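PDB 1RU4: pectate lyase from Erwinia chrysanthemi, which cleaves the pectate (polygalacturonate) chains of plant cell walls by eliminative lysis, with a parallel beta-helix as its framework. Local coordinates for residues D95-D100 and V124-Y129; F110-D115 and S137-E142; I11-I16 and G48-L53. One frame throughout, in Å; residues are numbered along the deposited sequence.

Interaction 1 (D95-D100 and V124-Y129); sequences DFSFPD and VTRAGY
Asp95 holds its carboxylate trans to the backbone nitrogen (chi1 -175°), and Arg126, whose chain bends at chi3, presents NE and NH2 to it side-on. NE of Arg126 donates to OD1 of Asp95 over 2.8 Å, nearly straight, within the guanidinium plane and onto the syn lone pair. NH2 of Arg126 donates to OD2 of Asp95 at 3.0 Å in a more bent bond, completing a two-nitrogen salt bridge, and the two flat groups are twisted 43° apart. OD1 of Asp95 also receives the backbone N of Ser97 at 3.0 Å, from above the carboxylate plane; this closes an Asx turn. CA of Ser97 lies over one guanidinium face, toward its rim.

The backbones run nearly the same way, with Asp95 and Thr125 forming a parallel bridge at the ends of strands 92-95 and 122-125, successive turns of the beta-helix. N of Phe96 reaches O of Thr125 at 2.9 Å, and beyond the strands N of Phe98 bonds to O of Arg126 at 3.1 Å, so backbone bonding, though not strand pairing, extends into the loops. The Phe98 ring lies flat on Gly128, whose CA sits 3.4 Å from the ring centroid and only 6° off its normal, a CH-pi contact over the ring face. The Phe96 ring turns to the interior, where its CE1 lies 3.8 Å from CG1 of Val124.

Water 1 links NH1 of Arg126 with O of Phe98 and OD2 of Asp100, and Arg150 also donates to that carbonyl. The guanidinium thus spends NE and NH2 on the carboxylate and NH1 on the water, which fixes its rotation. With a paired arginine and an amide both directed at OD1, Asp95 is probably stabilised as the anion.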
ATOM      1  N   ASP A  95      -1.048 -14.998  11.553  1.00  4.75           N
ATOM      2  CA  ASP A  95      -2.195 -15.664  10.944  1.00  5.36           C
ATOM      3  C   ASP A  95      -3.358 -15.702  11.932  1.00  5.73           C
ATOM      4  O   ASP A  95      -3.297 -16.401  12.943  1.00  6.54           O
ATOM      5  CB  ASP A  95      -1.788 -17.090  10.544  1.00  5.45           C
ATOM      6  CG  ASP A  95      -2.871 -17.833   9.779  1.00  7.58           C
ATOM      7  OD1 ASP A  95      -3.955 -17.271   9.531  1.00  7.09           O
ATOM      8  OD2 ASP A  95      -2.620 -19.000   9.413  1.00 10.68           O
ATOM      9  N   PHE A  96      -4.418 -14.961  11.619  1.00  5.59           N
ATOM     10  CA  PHE A  96      -5.584 -14.879  12.495  1.00  5.31           C
ATOM     11  C   PHE A  96      -6.622 -15.985  12.299  1.00  5.66           C
ATOM     12  O   PHE A  96      -7.695 -15.964  12.906  1.00  5.72           O
ATOM     13  CB  PHE A  96      -6.193 -13.478  12.437  1.00  5.68           C
ATOM     14  CG  PHE A  96      -5.342 -12.435  13.114  1.00  5.26           C
ATOM     15  CD1 PHE A  96      -4.259 -11.858  12.451  1.00  4.75           C
ATOM     16  CD2 PHE A  96      -5.594 -12.067  14.435  1.00  5.33           C
ATOM     17  CE1 PHE A  96      -3.437 -10.934  13.096  1.00  5.01           C
ATOM     18  CE2 PHE A  96      -4.778 -11.145  15.087  1.00  5.07           C
ATOM     19  CZ  PHE A  96      -3.698 -10.578  14.417  1.00  5.09           C
ATOM     20  N   SER A  97      -6.291 -16.933  11.425  1.00  5.44           N
ATOM     21  CA  SER A  97      -7.009 -18.203  11.291  1.00  6.10           C
ATOM     22  C   SER A  97      -8.480 -18.245  10.867  1.00  6.77           C
ATOM     23  O   SER A  97      -9.121 -19.291  11.001  1.00  6.90           O
ATOM     24  CB  SER A  97      -6.849 -19.006  12.587  1.00  7.94           C
ATOM     25  OG  SER A  97      -5.485 -19.124  12.955  1.00  7.76           O
ATOM     26  N   PHE A  98      -9.021 -17.151  10.344  1.00  6.47           N
ATOM     27  CA  PHE A  98     -10.422 -17.167   9.929  1.00  5.53           C
ATOM     28  C   PHE A  98     -10.685 -18.005   8.684  1.00  5.81           C
ATOM     29  O   PHE A  98      -9.927 -17.944   7.715  1.00  5.49           O
ATOM     30  CB  PHE A  98     -10.933 -15.745   9.671  1.00  5.14           C
ATOM     31  CG  PHE A  98     -11.549 -15.101  10.873  1.00  4.71           C
ATOM     32  CD1 PHE A  98     -10.751 -14.586  11.886  1.00  5.63           C
ATOM     33  CD2 PHE A  98     -12.935 -15.024  11.000  1.00  6.75           C
ATOM     34  CE1 PHE A  98     -11.323 -14.006  13.017  1.00  6.21           C
ATOM     35  CE2 PHE A  98     -13.516 -14.446  12.125  1.00  6.62           C
ATOM     36  CZ  PHE A  98     -12.708 -13.935  13.136  1.00  4.79           C
ATOM     37  N   PRO A  99     -11.728 -18.857   8.719  1.00  5.90           N
ATOM     38  CA  PRO A  99     -12.047 -19.677   7.548  1.00  6.18           C
ATOM     39  C   PRO A  99     -12.457 -18.712   6.436  1.00  5.28           C
ATOM     40  O   PRO A  99     -12.837 -17.566   6.709  1.00  6.37           O
ATOM     41  CB  PRO A  99     -13.244 -20.498   8.027  1.00  7.77           C
ATOM     42  CG  PRO A  99     -12.969 -20.671   9.479  1.00  6.53           C
ATOM     43  CD  PRO A  99     -12.530 -19.274   9.880  1.00  7.24           C
ATOM     44  N   ASP A 100     -12.392 -19.168   5.193  1.00  7.09           N
ATOM     45  CA  ASP A 100     -12.687 -18.311   4.047  1.00  8.06           C
ATOM     46  C   ASP A 100     -14.077 -17.672   4.054  1.00  9.00           C
ATOM     47  O   ASP A 100     -14.237 -16.526   3.640  1.00 10.56           O
ATOM     48  CB  ASP A 100     -12.469 -19.085   2.742  1.00  9.48           C
ATOM     49  CG  ASP A 100     -11.014 -19.474   2.523  1.00 12.98           C
ATOM     50  OD1 ASP A 100     -10.741 -20.216   1.557  1.00 16.52           O
ATOM     51  OD2 ASP A 100     -10.143 -19.041   3.307  1.00 14.98           O
ATOM     52  N   VAL A 124       0.159  -9.657   8.048  1.00  4.82           N
ATOM     53  CA  VAL A 124      -1.118 -10.007   8.669  1.00  4.29           C
ATOM     54  C   VAL A 124      -1.963 -10.726   7.622  1.00  4.59           C
ATOM     55  O   VAL A 124      -2.143 -10.227   6.506  1.00  5.34           O
ATOM     56  CB  VAL A 124      -1.898  -8.761   9.161  1.00  3.50           C
ATOM     57  CG1 VAL A 124      -3.257  -9.176   9.728  1.00  3.69           C
ATOM     58  CG2 VAL A 124      -1.099  -8.019  10.218  1.00  4.56           C
ATOM     59  N   THR A 125      -2.473 -11.897   7.987  1.00  3.25           N
ATOM     60  CA  THR A 125      -3.297 -12.687   7.080  1.00  4.93           C
ATOM     61  C   THR A 125      -4.449 -13.367   7.819  1.00  4.66           C
ATOM     62  O   THR A 125      -4.360 -13.642   9.017  1.00  4.87           O
ATOM     63  CB  THR A 125      -2.439 -13.745   6.320  1.00  5.35           C
ATOM     64  OG1 THR A 125      -3.214 -14.328   5.264  1.00  5.90           O
ATOM     65  CG2 THR A 125      -1.962 -14.848   7.261  1.00  5.17           C
ATOM     66  N   ARG A 126      -5.538 -13.593   7.088  1.00  3.31           N
ATOM     67  CA  ARG A 126      -6.746 -14.254   7.586  1.00  4.04           C
ATOM     68  C   ARG A 126      -7.409 -13.597   8.797  1.00  3.66           C
ATOM     69  O   ARG A 126      -7.996 -14.275   9.644  1.00  4.35           O
ATOM     70  CB  ARG A 126      -6.498 -15.751   7.830  1.00  4.18           C
ATOM     71  CG  ARG A 126      -6.027 -16.489   6.581  1.00  5.58           C
ATOM     72  CD  ARG A 126      -6.337 -17.977   6.633  1.00  5.47           C
ATOM     73  NE  ARG A 126      -5.637 -18.670   7.711  1.00  6.07           N
ATOM     74  CZ  ARG A 126      -5.844 -19.942   8.037  1.00  6.49           C
ATOM     75  NH1 ARG A 126      -6.735 -20.667   7.373  1.00  9.39           N
ATOM     76  NH2 ARG A 126      -5.140 -20.498   9.012  1.00  8.21           N
ATOM     77  N   ALA A 127      -7.322 -12.270   8.864  1.00  4.08           N
ATOM     78  CA  ALA A 127      -8.018 -11.502   9.894  1.00  4.51           C
ATOM     79  C   ALA A 127      -9.520 -11.548   9.610  1.00  5.68           C
ATOM     80  O   ALA A 127      -9.934 -11.683   8.455  1.00  5.83           O
ATOM     81  CB  ALA A 127      -7.525 -10.058   9.905  1.00  3.79           C
ATOM     82  N   GLY A 128     -10.327 -11.431  10.664  1.00  6.67           N
ATOM     83  CA  GLY A 128     -11.776 -11.486  10.520  1.00  5.84           C
ATOM     84  C   GLY A 128     -12.417 -10.267   9.883  1.00  5.25           C
ATOM     85  O   GLY A 128     -13.624 -10.250   9.641  1.00  4.99           O
ATOM     86  N   TYR A 129     -11.607  -9.242   9.636  1.00  5.91           N
ATOM     87  CA  TYR A 129     -12.044  -8.013   8.980  1.00  4.85           C
ATOM     88  C   TYR A 129     -10.756  -7.377   8.432  1.00  4.95           C
ATOM     89  O   TYR A 129      -9.927  -8.098   7.874  1.00  5.33           O
ATOM     90  CB  TYR A 129     -12.794  -7.101   9.971  1.00  5.27           C
ATOM     91  CG  TYR A 129     -14.074  -6.485   9.413  1.00  4.65           C
ATOM     92  CD1 TYR A 129     -14.896  -7.200   8.538  1.00  4.54           C
ATOM     93  CD2 TYR A 129     -14.443  -5.178   9.738  1.00  5.26           C
ATOM     94  CE1 TYR A 129     -16.052  -6.628   7.995  1.00  5.67           C
ATOM     95  CE2 TYR A 129     -15.598  -4.596   9.202  1.00  6.92           C
ATOM     96  CZ  TYR A 129     -16.393  -5.325   8.331  1.00  5.18           C
ATOM     97  OH  TYR A 129     -17.519  -4.745   7.781  1.00  6.48           O
TER
HETATM   98  O   HOH W   1      -9.080 -19.927   5.763  1.00 13.23           O

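Interaction 2 (F110-D115 and S137-E142); sequences FYVTGD and SHNTFE
Asn139 and Asp115 supply the polar links between neighbouring corners of the parallel beta-helix, where strands 110-112 and 140-142, on different faces of the coil, are joined through the turn at 113-115 and the start of 137-142. ND2 of Asn139 donates to O of Gly114 at 3.2 Å; the N-H...O angle is 158°, and the acceptor lies in the amide plane. The other end of this amide is used as well, since OD1 accepts from the backbone N of Trp117, while N of Asn139 is itself bonded to OD1 of Asn163. With CG trans to its carbonyl carbon (chi1 -62°), Asn139 points its amide at the turn of the preceding coil.

The carboxylate of Asp115 accepts from the adjoining backbone: N of Ser137 donates to OD2 of Asp115 at 2.8 Å, from 40° out of the carboxylate plane. N of Asp115 is satisfied by OG of Ser75, and OG of Ser137 pairs with OG of Ser161.

Inside, Val112 splits its two branches. CG1 rests 3.7 Å from ND2 of Asn139, and CG2 meets the edge of the Phe141 ring, 4.3 Å from CZ.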
ATOM      1  N   PHE A 110      -4.469  -6.333  13.283  1.00  4.77           N
ATOM      2  CA  PHE A 110      -3.790  -5.356  14.137  1.00  5.60           C
ATOM      3  C   PHE A 110      -4.667  -4.107  14.261  1.00  5.67           C
ATOM      4  O   PHE A 110      -4.974  -3.461  13.262  1.00  8.18           O
ATOM      5  CB  PHE A 110      -2.443  -4.932  13.532  1.00  5.91           C
ATOM      6  CG  PHE A 110      -1.356  -5.975  13.615  1.00  5.36           C
ATOM      7  CD1 PHE A 110      -1.599  -7.244  14.136  1.00  5.26           C
ATOM      8  CD2 PHE A 110      -0.074  -5.673  13.164  1.00  7.22           C
ATOM      9  CE1 PHE A 110      -0.578  -8.194  14.204  1.00  4.93           C
ATOM     10  CE2 PHE A 110       0.952  -6.614  13.228  1.00  7.45           C
ATOM     11  CZ  PHE A 110       0.701  -7.878  13.749  1.00  5.55           C
ATOM     12  N   TYR A 111      -5.078  -3.776  15.482  1.00  5.53           N
ATOM     13  CA  TYR A 111      -5.846  -2.558  15.729  1.00  5.71           C
ATOM     14  C   TYR A 111      -4.888  -1.573  16.395  1.00  5.77           C
ATOM     15  O   TYR A 111      -4.565  -1.707  17.576  1.00  6.28           O
ATOM     16  CB  TYR A 111      -7.041  -2.865  16.641  1.00  5.85           C
ATOM     17  CG  TYR A 111      -7.990  -1.709  16.909  1.00  7.30           C
ATOM     18  CD1 TYR A 111      -8.710  -1.649  18.101  1.00  9.27           C
ATOM     19  CD2 TYR A 111      -8.195  -0.697  15.967  1.00  7.83           C
ATOM     20  CE1 TYR A 111      -9.612  -0.618  18.352  1.00 10.26           C
ATOM     21  CE2 TYR A 111      -9.100   0.346  16.212  1.00  9.34           C
ATOM     22  CZ  TYR A 111      -9.804   0.373  17.407  1.00  9.97           C
ATOM     23  OH  TYR A 111     -10.702   1.387  17.666  1.00 11.94           O
ATOM     24  N   VAL A 112      -4.394  -0.616  15.614  1.00  5.67           N
ATOM     25  CA  VAL A 112      -3.394   0.331  16.104  1.00  6.24           C
ATOM     26  C   VAL A 112      -4.023   1.652  16.539  1.00  6.74           C
ATOM     27  O   VAL A 112      -4.339   2.506  15.712  1.00  6.75           O
ATOM     28  CB  VAL A 112      -2.300   0.587  15.032  1.00  7.08           C
ATOM     29  CG1 VAL A 112      -1.193   1.473  15.593  1.00  8.14           C
ATOM     30  CG2 VAL A 112      -1.718  -0.737  14.545  1.00  7.67           C
ATOM     31  N   THR A 113      -4.214   1.802  17.848  1.00  6.26           N
ATOM     32  CA  THR A 113      -4.811   3.014  18.405  1.00  7.32           C
ATOM     33  C   THR A 113      -3.753   3.944  18.988  1.00  7.30           C
ATOM     34  O   THR A 113      -3.994   5.143  19.156  1.00  8.55           O
ATOM     35  CB  THR A 113      -5.842   2.684  19.505  1.00  8.66           C
ATOM     36  OG1 THR A 113      -5.183   2.060  20.615  1.00  9.78           O
ATOM     37  CG2 THR A 113      -6.907   1.748  18.969  1.00  9.03           C
ATOM     38  N   GLY A 114      -2.589   3.377  19.302  1.00  7.17           N
ATOM     39  CA  GLY A 114      -1.491   4.155  19.848  1.00  7.97           C
ATOM     40  C   GLY A 114      -0.670   4.856  18.781  1.00  7.15           C
ATOM     41  O   GLY A 114      -0.939   4.713  17.584  1.00  7.36           O
ATOM     42  N   ASP A 115       0.332   5.611  19.222  1.00  7.54           N
ATOM     43  CA  ASP A 115       1.193   6.385  18.331  1.00  8.13           C
ATOM     44  C   ASP A 115       2.626   5.858  18.321  1.00  8.11           C
ATOM     45  O   ASP A 115       3.046   5.140  19.228  1.00  8.61           O
ATOM     46  CB  ASP A 115       1.247   7.858  18.773  1.00  8.54           C
ATOM     47  CG  ASP A 115      -0.115   8.531  18.807  1.00 11.17           C
ATOM     48  OD1 ASP A 115      -0.238   9.547  19.523  1.00 13.67           O
ATOM     49  OD2 ASP A 115      -1.053   8.078  18.124  1.00 10.17           O
ATOM     50  N   SER A 137      -1.473   7.733  15.387  1.00  7.58           N
ATOM     51  CA  SER A 137      -0.681   8.625  14.546  1.00  7.46           C
ATOM     52  C   SER A 137       0.825   8.389  14.631  1.00  6.71           C
ATOM     53  O   SER A 137       1.319   7.777  15.581  1.00  6.75           O
ATOM     54  CB  SER A 137      -0.994  10.084  14.896  1.00  7.67           C
ATOM     55  OG  SER A 137      -2.359  10.382  14.656  1.00  7.89           O
ATOM     56  N   HIS A 138       1.544   8.868  13.616  1.00  7.62           N
ATOM     57  CA  HIS A 138       3.001   8.771  13.546  1.00  7.31           C
ATOM     58  C   HIS A 138       3.521   7.336  13.563  1.00  7.23           C
ATOM     59  O   HIS A 138       4.619   7.062  14.054  1.00  7.92           O
ATOM     60  CB  HIS A 138       3.643   9.587  14.671  1.00  9.43           C
ATOM     61  CG  HIS A 138       3.322  11.048  14.612  1.00 10.97           C
ATOM     62  ND1 HIS A 138       3.903  11.900  13.699  1.00 12.55           N
ATOM     63  CD2 HIS A 138       2.477  11.805  15.351  1.00 12.93           C
ATOM     64  CE1 HIS A 138       3.430  13.122  13.878  1.00 13.43           C
ATOM     65  NE2 HIS A 138       2.563  13.091  14.873  1.00 14.36           N
ATOM     66  N   ASN A 139       2.721   6.426  13.014  1.00  6.01           N
ATOM     67  CA  ASN A 139       3.092   5.021  12.925  1.00  6.35           C
ATOM     68  C   ASN A 139       3.735   4.739  11.572  1.00  6.31           C
ATOM     69  O   ASN A 139       3.443   5.413  10.581  1.00  6.96           O
ATOM     70  CB  ASN A 139       1.856   4.135  13.116  1.00  6.22           C
ATOM     71  CG  ASN A 139       1.217   4.318  14.479  1.00  7.40           C
ATOM     72  OD1 ASN A 139       1.831   4.040  15.507  1.00  6.76           O
ATOM     73  ND2 ASN A 139      -0.024   4.787  14.490  1.00  4.89           N
ATOM     74  N   THR A 140       4.623   3.751  11.538  1.00  5.53           N
ATOM     75  CA  THR A 140       5.301   3.385  10.300  1.00  5.76           C
ATOM     76  C   THR A 140       5.198   1.888  10.055  1.00  5.44           C
ATOM     77  O   THR A 140       5.350   1.086  10.975  1.00  4.62           O
ATOM     78  CB  THR A 140       6.788   3.795  10.325  1.00  6.29           C
ATOM     79  OG1 THR A 140       6.890   5.207  10.558  1.00  7.97           O
ATOM     80  CG2 THR A 140       7.458   3.462   8.995  1.00  7.93           C
ATOM     81  N   PHE A 141       4.901   1.529   8.810  1.00  4.83           N
ATOM     82  CA  PHE A 141       4.801   0.135   8.394  1.00  4.69           C
ATOM     83  C   PHE A 141       5.758  -0.034   7.225  1.00  5.41           C
ATOM     84  O   PHE A 141       5.468   0.407   6.111  1.00  5.87           O
ATOM     85  CB  PHE A 141       3.364  -0.196   7.962  1.00  5.19           C
ATOM     86  CG  PHE A 141       2.337   0.048   9.036  1.00  4.32           C
ATOM     87  CD1 PHE A 141       1.836   1.328   9.258  1.00  6.85           C
ATOM     88  CD2 PHE A 141       1.897  -0.995   9.849  1.00  6.52           C
ATOM     89  CE1 PHE A 141       0.915   1.568  10.280  1.00  6.63           C
ATOM     90  CE2 PHE A 141       0.978  -0.764  10.872  1.00  5.87           C
ATOM     91  CZ  PHE A 141       0.488   0.522  11.087  1.00  6.83           C
ATOM     92  N   GLU A 142       6.913  -0.639   7.489  1.00  3.95           N
ATOM     93  CA  GLU A 142       7.944  -0.803   6.469  1.00  4.12           C
ATOM     94  C   GLU A 142       8.166  -2.266   6.110  1.00  3.83           C
ATOM     95  O   GLU A 142       8.365  -3.102   6.988  1.00  3.92           O
ATOM     96  CB  GLU A 142       9.270  -0.182   6.932  1.00  4.33           C
ATOM     97  CG  GLU A 142      10.385  -0.308   5.892  1.00  5.01           C
ATOM     98  CD  GLU A 142      11.725   0.272   6.329  1.00  6.43           C
ATOM     99  OE1 GLU A 142      11.907   0.577   7.525  1.00  8.77           O
ATOM    100  OE2 GLU A 142      12.611   0.413   5.460  1.00  8.33           O
TER

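Interaction 3 (I11-I16 and G48-L53); sequences ISTKRI and GELILL
Leu50 and Ile16 meet in a parallel bridge, their CA atoms 5.0 Å apart, where pairing between successive coils begins at the N-terminal end of the parallel beta-helix. The backbone bond is from N of Leu50 to O of Arg15, at 3.0 Å. A second polar point is the Thr13 hydroxyl: OG1 lies 2.8 Å from O of Gly48 and 3.2 Å from O of Arg15, and its one proton could serve either carbonyl. Water 2 donates to O of Gly48 and weakly accepts from N of Lys14.

The apolar contacts gather round Leu50 and Leu52. CG2 of Thr13 touches CB of Leu50 at 3.8 Å, its side chain crossing the leucine at about a right angle, and CD1 of Ile11 reaches CD1 of Leu50. Ile16 and Leu52 lie side by side, CG2 of Ile16 being 3.7 Å from CB of Leu52.

The alkyl parts of Arg15 and Lys14 pack on Glu49: CB of Arg15 is 3.6 Å from OE1 of Glu49, but NZ of Lys14 stays 4.8 Å from that oxygen. OE2 of Glu49 turns to the Tyr17 hydroxyl and N of Asn46.

Strand 50-53 lies between strands 16-19 and 82-86; Ile11 and Leu50 reach Tyr83, whereas Ile51 packs on helix 38-44.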
ATOM      1  N   ILE A  11      17.479  -1.707  12.685  1.00  9.40           N
ATOM      2  CA  ILE A  11      16.977  -0.939  13.821  1.00  9.55           C
ATOM      3  C   ILE A  11      18.007  -0.734  14.935  1.00 10.19           C
ATOM      4  O   ILE A  11      18.693  -1.671  15.338  1.00 10.31           O
ATOM      5  CB  ILE A  11      15.713  -1.618  14.404  1.00  9.82           C
ATOM      6  CG1 ILE A  11      14.577  -1.569  13.377  1.00 10.39           C
ATOM      7  CG2 ILE A  11      15.298  -0.958  15.716  1.00  9.39           C
ATOM      8  CD1 ILE A  11      13.391  -2.449  13.725  1.00 11.37           C
ATOM      9  N   SER A  12      18.116   0.507  15.409  1.00 11.87           N
ATOM     10  CA  SER A  12      18.977   0.840  16.545  1.00 13.53           C
ATOM     11  C   SER A  12      18.111   0.891  17.798  1.00 14.15           C
ATOM     12  O   SER A  12      17.158   1.667  17.865  1.00 15.10           O
ATOM     13  CB  SER A  12      19.652   2.199  16.335  1.00 15.70           C
ATOM     14  OG  SER A  12      20.601   2.151  15.287  1.00 22.28           O
ATOM     15  N   THR A  13      18.442   0.071  18.791  1.00 13.98           N
ATOM     16  CA  THR A  13      17.640   0.005  20.010  1.00 15.32           C
ATOM     17  C   THR A  13      18.462  -0.227  21.276  1.00 16.34           C
ATOM     18  O   THR A  13      19.556  -0.791  21.231  1.00 16.57           O
ATOM     19  CB  THR A  13      16.553  -1.089  19.895  1.00 14.72           C
ATOM     20  OG1 THR A  13      15.703  -1.050  21.047  1.00 14.89           O
ATOM     21  CG2 THR A  13      17.187  -2.467  19.780  1.00 15.26           C
ATOM     22  N   LYS A  14      17.913   0.209  22.407  1.00 17.45           N
ATOM     23  CA  LYS A  14      18.576   0.075  23.702  1.00 18.29           C
ATOM     24  C   LYS A  14      18.218  -1.224  24.420  1.00 18.27           C
ATOM     25  O   LYS A  14      18.861  -1.591  25.405  1.00 20.04           O
ATOM     26  CB  LYS A  14      18.223   1.261  24.603  1.00 18.46           C
ATOM     27  CG  LYS A  14      16.744   1.352  24.964  1.00 20.20           C
ATOM     28  CD  LYS A  14      16.459   2.550  25.859  1.00 21.29           C
ATOM     29  CE  LYS A  14      14.978   2.654  26.185  1.00 22.94           C
ATOM     30  NZ  LYS A  14      14.671   3.854  27.014  1.00 22.94           N
ATOM     31  N   ARG A  15      17.197  -1.919  23.924  1.00 17.09           N
ATOM     32  CA  ARG A  15      16.725  -3.143  24.560  1.00 16.19           C
ATOM     33  C   ARG A  15      15.977  -4.032  23.573  1.00 14.00           C
ATOM     34  O   ARG A  15      15.086  -3.572  22.858  1.00 13.73           O
ATOM     35  CB  ARG A  15      15.816  -2.788  25.742  1.00 18.69           C
ATOM     36  CG  ARG A  15      15.088  -3.961  26.387  1.00 23.00           C
ATOM     37  CD  ARG A  15      16.023  -4.882  27.142  1.00 26.92           C
ATOM     38  NE  ARG A  15      15.279  -5.934  27.830  1.00 30.85           N
ATOM     39  CZ  ARG A  15      15.756  -6.663  28.833  1.00 33.12           C
ATOM     40  NH1 ARG A  15      16.991  -6.462  29.281  1.00 33.27           N
ATOM     41  NH2 ARG A  15      14.993  -7.588  29.398  1.00 33.50           N
ATOM     42  N   ILE A  16      16.342  -5.309  23.551  1.00 11.51           N
ATOM     43  CA  ILE A  16      15.713  -6.285  22.670  1.00 11.11           C
ATOM     44  C   ILE A  16      14.941  -7.333  23.463  1.00 10.99           C
ATOM     45  O   ILE A  16      15.460  -7.912  24.419  1.00 11.96           O
ATOM     46  CB  ILE A  16      16.762  -7.024  21.804  1.00  9.73           C
ATOM     47  CG1 ILE A  16      17.586  -6.022  20.994  1.00 11.06           C
ATOM     48  CG2 ILE A  16      16.075  -8.034  20.883  1.00 11.32           C
ATOM     49  CD1 ILE A  16      18.716  -6.650  20.205  1.00 12.70           C
ATOM     50  N   GLY A  48      11.341   3.224  22.270  1.00  8.74           N
ATOM     51  CA  GLY A  48      12.724   3.060  21.854  1.00  8.54           C
ATOM     52  C   GLY A  48      13.236   1.631  21.900  1.00  9.46           C
ATOM     53  O   GLY A  48      14.356   1.358  21.465  1.00 11.40           O
ATOM     54  N   GLU A  49      12.427   0.724  22.440  1.00  8.01           N
ATOM     55  CA  GLU A  49      12.809  -0.679  22.551  1.00  7.68           C
ATOM     56  C   GLU A  49      12.243  -1.506  21.398  1.00  7.62           C
ATOM     57  O   GLU A  49      11.392  -1.030  20.643  1.00  7.81           O
ATOM     58  CB  GLU A  49      12.380  -1.240  23.908  1.00  9.71           C
ATOM     59  CG  GLU A  49      13.005  -0.478  25.078  1.00 10.35           C
ATOM     60  CD  GLU A  49      12.614  -1.009  26.444  1.00 11.66           C
ATOM     61  OE1 GLU A  49      13.338  -0.702  27.416  1.00 13.17           O
ATOM     62  OE2 GLU A  49      11.591  -1.715  26.559  1.00  9.34           O
ATOM     63  N   LEU A  50      12.713  -2.744  21.279  1.00  7.42           N
ATOM     64  CA  LEU A  50      12.370  -3.590  20.140  1.00  6.85           C
ATOM     65  C   LEU A  50      11.874  -4.988  20.487  1.00  7.35           C
ATOM     66  O   LEU A  50      12.522  -5.730  21.229  1.00  7.66           O
ATOM     67  CB  LEU A  50      13.589  -3.703  19.211  1.00  6.91           C
ATOM     68  CG  LEU A  50      13.672  -4.815  18.156  1.00  7.02           C
ATOM     69  CD1 LEU A  50      12.641  -4.615  17.055  1.00  6.85           C
ATOM     70  CD2 LEU A  50      15.072  -4.835  17.565  1.00  7.71           C
ATOM     71  N   ILE A  51      10.722  -5.343  19.925  1.00  7.01           N
ATOM     72  CA  ILE A  51      10.213  -6.705  20.015  1.00  6.56           C
ATOM     73  C   ILE A  51      10.750  -7.407  18.766  1.00  8.00           C
ATOM     74  O   ILE A  51      10.289  -7.157  17.647  1.00  7.31           O
ATOM     75  CB  ILE A  51       8.662  -6.740  20.019  1.00  5.11           C
ATOM     76  CG1 ILE A  51       8.121  -5.997  21.245  1.00  7.16           C
ATOM     77  CG2 ILE A  51       8.166  -8.185  20.013  1.00  7.26           C
ATOM     78  CD1 ILE A  51       6.610  -5.970  21.330  1.00  7.66           C
ATOM     79  N   LEU A  52      11.779  -8.226  18.958  1.00  7.43           N
ATOM     80  CA  LEU A  52      12.427  -8.920  17.852  1.00  6.68           C
ATOM     81  C   LEU A  52      11.823 -10.306  17.651  1.00  5.50           C
ATOM     82  O   LEU A  52      11.944 -11.186  18.509  1.00  6.82           O
ATOM     83  CB  LEU A  52      13.931  -9.024  18.099  1.00  7.81           C
ATOM     84  CG  LEU A  52      14.783  -9.506  16.925  1.00  6.93           C
ATOM     85  CD1 LEU A  52      14.714  -8.499  15.787  1.00  8.43           C
ATOM     86  CD2 LEU A  52      16.222  -9.699  17.379  1.00  9.12           C
ATOM     87  N   LEU A  53      11.174 -10.482  16.506  1.00  5.63           N
ATOM     88  CA  LEU A  53      10.476 -11.717  16.182  1.00  4.90           C
ATOM     89  C   LEU A  53      11.329 -12.710  15.400  1.00  5.97           C
ATOM     90  O   LEU A  53      11.922 -12.366  14.379  1.00  5.63           O
ATOM     91  CB  LEU A  53       9.225 -11.392  15.361  1.00  6.79           C
ATOM     92  CG  LEU A  53       8.250 -10.372  15.960  1.00  5.94           C
ATOM     93  CD1 LEU A  53       7.278  -9.891  14.896  1.00  5.66           C
ATOM     94  CD2 LEU A  53       7.504 -10.987  17.133  1.00  8.20           C
TER
HETATM   95  O   HOH W   2      16.631   3.003  21.781  1.00 27.45           O

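In the fold
All three contacts tie neighbouring coils of one right-handed beta-helix, but at different places. Interactions 1 and 2 are buried and touch each other: Phe110, from the strand of interaction 2, packs on Phe96 and Val124 of interaction 1, and along the chain their segments alternate. Interaction 3 lies nearer the N-terminal end and is partly exposed, its nearest atoms about 7 Å from interaction 2 and about 10 Å from interaction 1. Interactions 1 and 3 each include a parallel bridge, whereas interaction 2 joins a corner through side chain-to-backbone bonds. An ion pair marks interaction 1; in interaction 3 the charged groups stay apart, and arginine and lysine touch Glu49 through their alkyl parts.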